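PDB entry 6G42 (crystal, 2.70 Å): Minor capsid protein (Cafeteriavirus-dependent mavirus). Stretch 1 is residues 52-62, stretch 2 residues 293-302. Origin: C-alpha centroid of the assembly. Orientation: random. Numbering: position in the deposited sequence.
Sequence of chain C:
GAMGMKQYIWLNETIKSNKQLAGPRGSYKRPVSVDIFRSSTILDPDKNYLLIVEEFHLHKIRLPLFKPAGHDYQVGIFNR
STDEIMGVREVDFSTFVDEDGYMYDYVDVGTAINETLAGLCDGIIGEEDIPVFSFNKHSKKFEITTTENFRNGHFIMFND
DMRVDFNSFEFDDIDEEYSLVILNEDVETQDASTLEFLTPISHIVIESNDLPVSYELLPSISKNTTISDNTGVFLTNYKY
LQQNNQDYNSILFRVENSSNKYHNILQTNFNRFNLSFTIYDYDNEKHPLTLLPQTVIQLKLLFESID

Stretch 1 52-62: IVEEFHLHKIR
Stretch 2, residues 293-302: PQTVIQLKLL

Two segments far apart in the sequence of one chain run antiparallel, paired from Ile52-Leu302 to His59-Val296, their axes 174° apart in direction and 4.5 Å apart at closest approach. The backbone does most of the joining. Ile52 pairs with Leu302 through Ile52 N to Leu302 O (3.0 Å) and Leu302 N to Ile52 O (2.9 Å). His57 and Gln298 exchange the same two bonds, His57 N to Gln298 O and Gln298 N to His57 O, each 3.0 Å, and in the last pair His59 N reaches Val296 O (2.8 Å) while Val296 N reaches His59 O (2.9 Å).

Between Val53-Leu301 and Glu55-Lys300 the register slips by one residue. Glu54 (t,p) is the extra residue of this beta bulge: its phi/psi of -66/-48 departs from its neighbors' extended values, and its CA-to-CB bond points toward the partner strand. Lys300 O receives two weak bonds, from Glu54 N (3.0 Å, bent to 123°) and Glu55 N (3.4 Å), whereas Lys300 N gives a short one to Glu55 O (2.7 Å).

Val53, Phe56 and Leu58 share one face with Leu301, Leu299 and Ile297, all buried and apolar. Beta-branched Val53, chi1 t, suits an extended backbone and brings CG2 within 3.8 Å of Leu301 CD2; Leu301 is m,t, and its end comes nearer the opposing strand. Leu58, also m,t, places CD2 4.5 Å from CG2 of Ile297 (m,t). Phe56 takes chi1 p (69°), and its ring leads away from the partner. It forms a non-hydrogen-bonded pair with Leu299 (chi1 t, chi2 144°, between wells), and Phe56 CA makes a CA-H...O contact with Gln298 O (3.3 Å).

The other face carries Ile52, Glu55, His57 and His59 with Leu302, Lys300, Gln298 and Val296 (t); Gln298 and Val296 are partly exposed. Ile52 (t,t) packs CG2 3.7 Å from Leu302 CB, with Leu302 in t,p. Lys300 is t through chi3, with chi4 -105°, and its end leads away; CD lies 4.2 Å from OE1 of Glu55 (t,t), while NZ is hydrogen-bonded elsewhere in the structure. Both histidines have chi1 t (-166°); imidazole suits these buried sites, its nitrogens bonding elsewhere. Gln298 (m,t) sets OE1 at the His57 ring edge, 4.0 Å from His57 CB.

At Lys60 (m,t,t,t), phi/psi of 64/76 turns the chain a corner. Thr295, chi1 m, suits this place because its hydroxyl OG1 donates to Lys60 O at 2.7 Å, while its methyl CG2 meets Ile61 CG2 at 4.0 Å. Altogether 816 Å² is buried between the stretches.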

# COMPACT_ATOMS: atom_id res chain seq x y z
N ILE C 52 25.06 -6.12 9.28
CA ILE C 52 23.85 -5.44 8.79
C ILE C 52 23.02 -4.93 9.96
O ILE C 52 22.86 -5.62 10.97
CB ILE C 52 23.01 -6.35 7.85
CG1 ILE C 52 21.79 -5.60 7.31
CG2 ILE C 52 22.55 -7.63 8.55
CD1 ILE C 52 21.23 -6.23 6.05
N VAL C 53 22.53 -3.69 9.82
CA VAL C 53 21.64 -3.09 10.80
C VAL C 53 20.23 -3.60 10.48
O VAL C 53 19.61 -3.15 9.52
CB VAL C 53 21.70 -1.54 10.74
CG1 VAL C 53 20.73 -0.90 11.74
CG2 VAL C 53 23.12 -1.07 11.01
N GLU C 54 19.76 -4.55 11.29
CA GLU C 54 18.43 -5.15 11.13
C GLU C 54 17.30 -4.13 11.40
O GLU C 54 16.36 -4.01 10.61
CB GLU C 54 18.29 -6.35 12.07
CG GLU C 54 16.95 -7.09 12.05
CD GLU C 54 16.70 -7.90 10.78
OE1 GLU C 54 17.64 -8.06 9.96
OE2 GLU C 54 15.55 -8.40 10.62
N GLU C 55 17.40 -3.41 12.51
CA GLU C 55 16.31 -2.55 12.97
C GLU C 55 16.80 -1.45 13.90
O GLU C 55 17.69 -1.67 14.73
CB GLU C 55 15.26 -3.44 13.65
CG GLU C 55 14.26 -2.78 14.59
CD GLU C 55 13.22 -3.78 15.13
OE1 GLU C 55 13.56 -4.97 15.29
OE2 GLU C 55 12.08 -3.36 15.41
N PHE C 56 16.23 -0.25 13.75
CA PHE C 56 16.33 0.79 14.77
C PHE C 56 15.00 1.53 14.96
O PHE C 56 14.08 1.40 14.15
CB PHE C 56 17.51 1.76 14.51
CG PHE C 56 17.35 2.66 13.32
CD1 PHE C 56 16.57 3.82 13.39
CD2 PHE C 56 18.04 2.41 12.14
CE1 PHE C 56 16.45 4.67 12.30
CE2 PHE C 56 17.93 3.26 11.05
CZ PHE C 56 17.13 4.39 11.12
N HIS C 57 14.93 2.27 16.07
CA HIS C 57 13.76 3.08 16.40
C HIS C 57 14.18 4.37 17.11
O HIS C 57 14.77 4.32 18.18
CB HIS C 57 12.79 2.26 17.27
CG HIS C 57 11.42 2.85 17.41
ND1 HIS C 57 10.89 3.77 16.52
CD2 HIS C 57 10.45 2.62 18.32
CE1 HIS C 57 9.66 4.08 16.89
NE2 HIS C 57 9.37 3.39 17.98
N LEU C 58 13.92 5.51 16.48
CA LEU C 58 14.25 6.82 17.03
C LEU C 58 12.96 7.39 17.61
O LEU C 58 12.23 8.13 16.95
CB LEU C 58 14.84 7.74 15.95
CG LEU C 58 15.86 7.11 15.00
CD1 LEU C 58 16.34 8.14 13.99
CD2 LEU C 58 17.05 6.50 15.73
N HIS C 59 12.69 7.01 18.86
CA HIS C 59 11.39 7.30 19.47
C HIS C 59 11.38 8.57 20.30
O HIS C 59 12.04 8.66 21.31
CB HIS C 59 10.98 6.12 20.34
CG HIS C 59 9.55 6.14 20.75
ND1 HIS C 59 8.53 6.42 19.88
CD2 HIS C 59 8.97 5.91 21.95
CE1 HIS C 59 7.38 6.37 20.52
NE2 HIS C 59 7.62 6.05 21.78
N LYS C 60 10.55 9.52 19.86
CA LYS C 60 10.45 10.87 20.43
C LYS C 60 11.75 11.68 20.29
O LYS C 60 12.52 11.87 21.24
CB LYS C 60 9.95 10.84 21.87
CG LYS C 60 8.71 9.99 22.01
CD LYS C 60 8.10 10.10 23.39
CE LYS C 60 7.09 8.99 23.59
NZ LYS C 60 6.36 9.19 24.86
N ILE C 61 11.94 12.14 19.05
CA ILE C 61 13.01 13.06 18.68
C ILE C 61 12.41 14.26 17.98
O ILE C 61 11.23 14.26 17.64
CB ILE C 61 14.01 12.39 17.72
CG1 ILE C 61 13.30 11.97 16.42
CG2 ILE C 61 14.65 11.19 18.39
CD1 ILE C 61 14.25 11.69 15.30
N ARG C 62 13.25 15.28 17.74
CA ARG C 62 12.83 16.48 17.00
C ARG C 62 13.69 16.66 15.76
O ARG C 62 14.90 16.44 15.80
CB ARG C 62 12.94 17.71 17.89
CG ARG C 62 11.98 18.82 17.48
CD ARG C 62 12.33 20.15 18.11
NE ARG C 62 11.30 21.15 17.85
CZ ARG C 62 11.41 22.45 18.11
NH1 ARG C 62 12.52 22.95 18.65
NH2 ARG C 62 10.39 23.27 17.83
N PRO C 293 14.61 14.93 26.57
CA PRO C 293 14.43 14.20 27.83
C PRO C 293 13.61 12.90 27.70
O PRO C 293 13.85 11.94 28.45
CB PRO C 293 13.71 15.21 28.73
CG PRO C 293 14.13 16.53 28.20
CD PRO C 293 14.24 16.35 26.72
N GLN C 294 12.69 12.87 26.73
CA GLN C 294 11.73 11.78 26.54
C GLN C 294 12.17 10.75 25.49
O GLN C 294 11.45 9.80 25.22
CB GLN C 294 10.37 12.37 26.13
CG GLN C 294 9.87 13.50 27.03
CD GLN C 294 10.39 14.89 26.66
OE1 GLN C 294 11.34 15.02 25.89
NE2 GLN C 294 9.77 15.93 27.21
N THR C 295 13.35 10.94 24.91
CA THR C 295 13.84 10.11 23.81
C THR C 295 14.17 8.69 24.27
O THR C 295 14.91 8.51 25.24
CB THR C 295 15.10 10.72 23.15
OG1 THR C 295 14.79 12.01 22.62
CG2 THR C 295 15.65 9.83 22.03
N VAL C 296 13.62 7.71 23.57
CA VAL C 296 14.07 6.33 23.66
C VAL C 296 14.58 5.93 22.29
O VAL C 296 13.97 6.26 21.28
CB VAL C 296 12.96 5.37 24.11
CG1 VAL C 296 13.48 3.93 24.19
CG2 VAL C 296 12.43 5.80 25.47
N ILE C 297 15.71 5.23 22.28
CA ILE C 297 16.35 4.81 21.04
C ILE C 297 16.66 3.32 21.14
O ILE C 297 17.24 2.87 22.12
CB ILE C 297 17.58 5.68 20.74
CG1 ILE C 297 17.07 7.03 20.22
CG2 ILE C 297 18.49 5.04 19.70
CD1 ILE C 297 18.10 8.12 20.11
N GLN C 298 16.21 2.56 20.14
CA GLN C 298 16.43 1.11 20.06
C GLN C 298 17.22 0.80 18.80
O GLN C 298 17.21 1.57 17.84
CB GLN C 298 15.11 0.35 20.05
CG GLN C 298 14.40 0.33 21.40
CD GLN C 298 12.93 -0.05 21.29
OE1 GLN C 298 12.44 -0.43 20.22
NE2 GLN C 298 12.21 0.06 22.40
N LEU C 299 17.90 -0.34 18.82
CA LEU C 299 18.92 -0.65 17.83
C LEU C 299 19.22 -2.14 17.84
O LEU C 299 19.43 -2.73 18.90
CB LEU C 299 20.18 0.15 18.17
CG LEU C 299 21.35 0.18 17.20
CD1 LEU C 299 22.00 1.56 17.21
CD2 LEU C 299 22.39 -0.88 17.54
N LYS C 300 19.24 -2.76 16.66
CA LYS C 300 19.49 -4.19 16.54
C LYS C 300 20.46 -4.44 15.39
O LYS C 300 20.21 -4.03 14.26
CB LYS C 300 18.18 -4.95 16.32
CG LYS C 300 18.26 -6.44 16.61
CD LYS C 300 16.87 -7.05 16.82
CE LYS C 300 16.90 -8.38 17.57
NZ LYS C 300 16.68 -9.53 16.66
N LEU C 301 21.58 -5.09 15.70
CA LEU C 301 22.63 -5.39 14.74
C LEU C 301 22.70 -6.89 14.49
O LEU C 301 22.34 -7.69 15.36
CB LEU C 301 23.98 -4.89 15.26
CG LEU C 301 24.08 -3.43 15.67
CD1 LEU C 301 25.42 -3.18 16.34
CD2 LEU C 301 23.93 -2.50 14.48
N LEU C 302 23.15 -7.27 13.30
CA LEU C 302 23.37 -8.67 12.97
C LEU C 302 24.78 -8.87 12.43
O LEU C 302 25.17 -8.24 11.44
CB LEU C 302 22.36 -9.15 11.92
CG LEU C 302 22.59 -10.54 11.32
CD1 LEU C 302 22.57 -11.62 12.40
CD2 LEU C 302 21.57 -10.84 10.23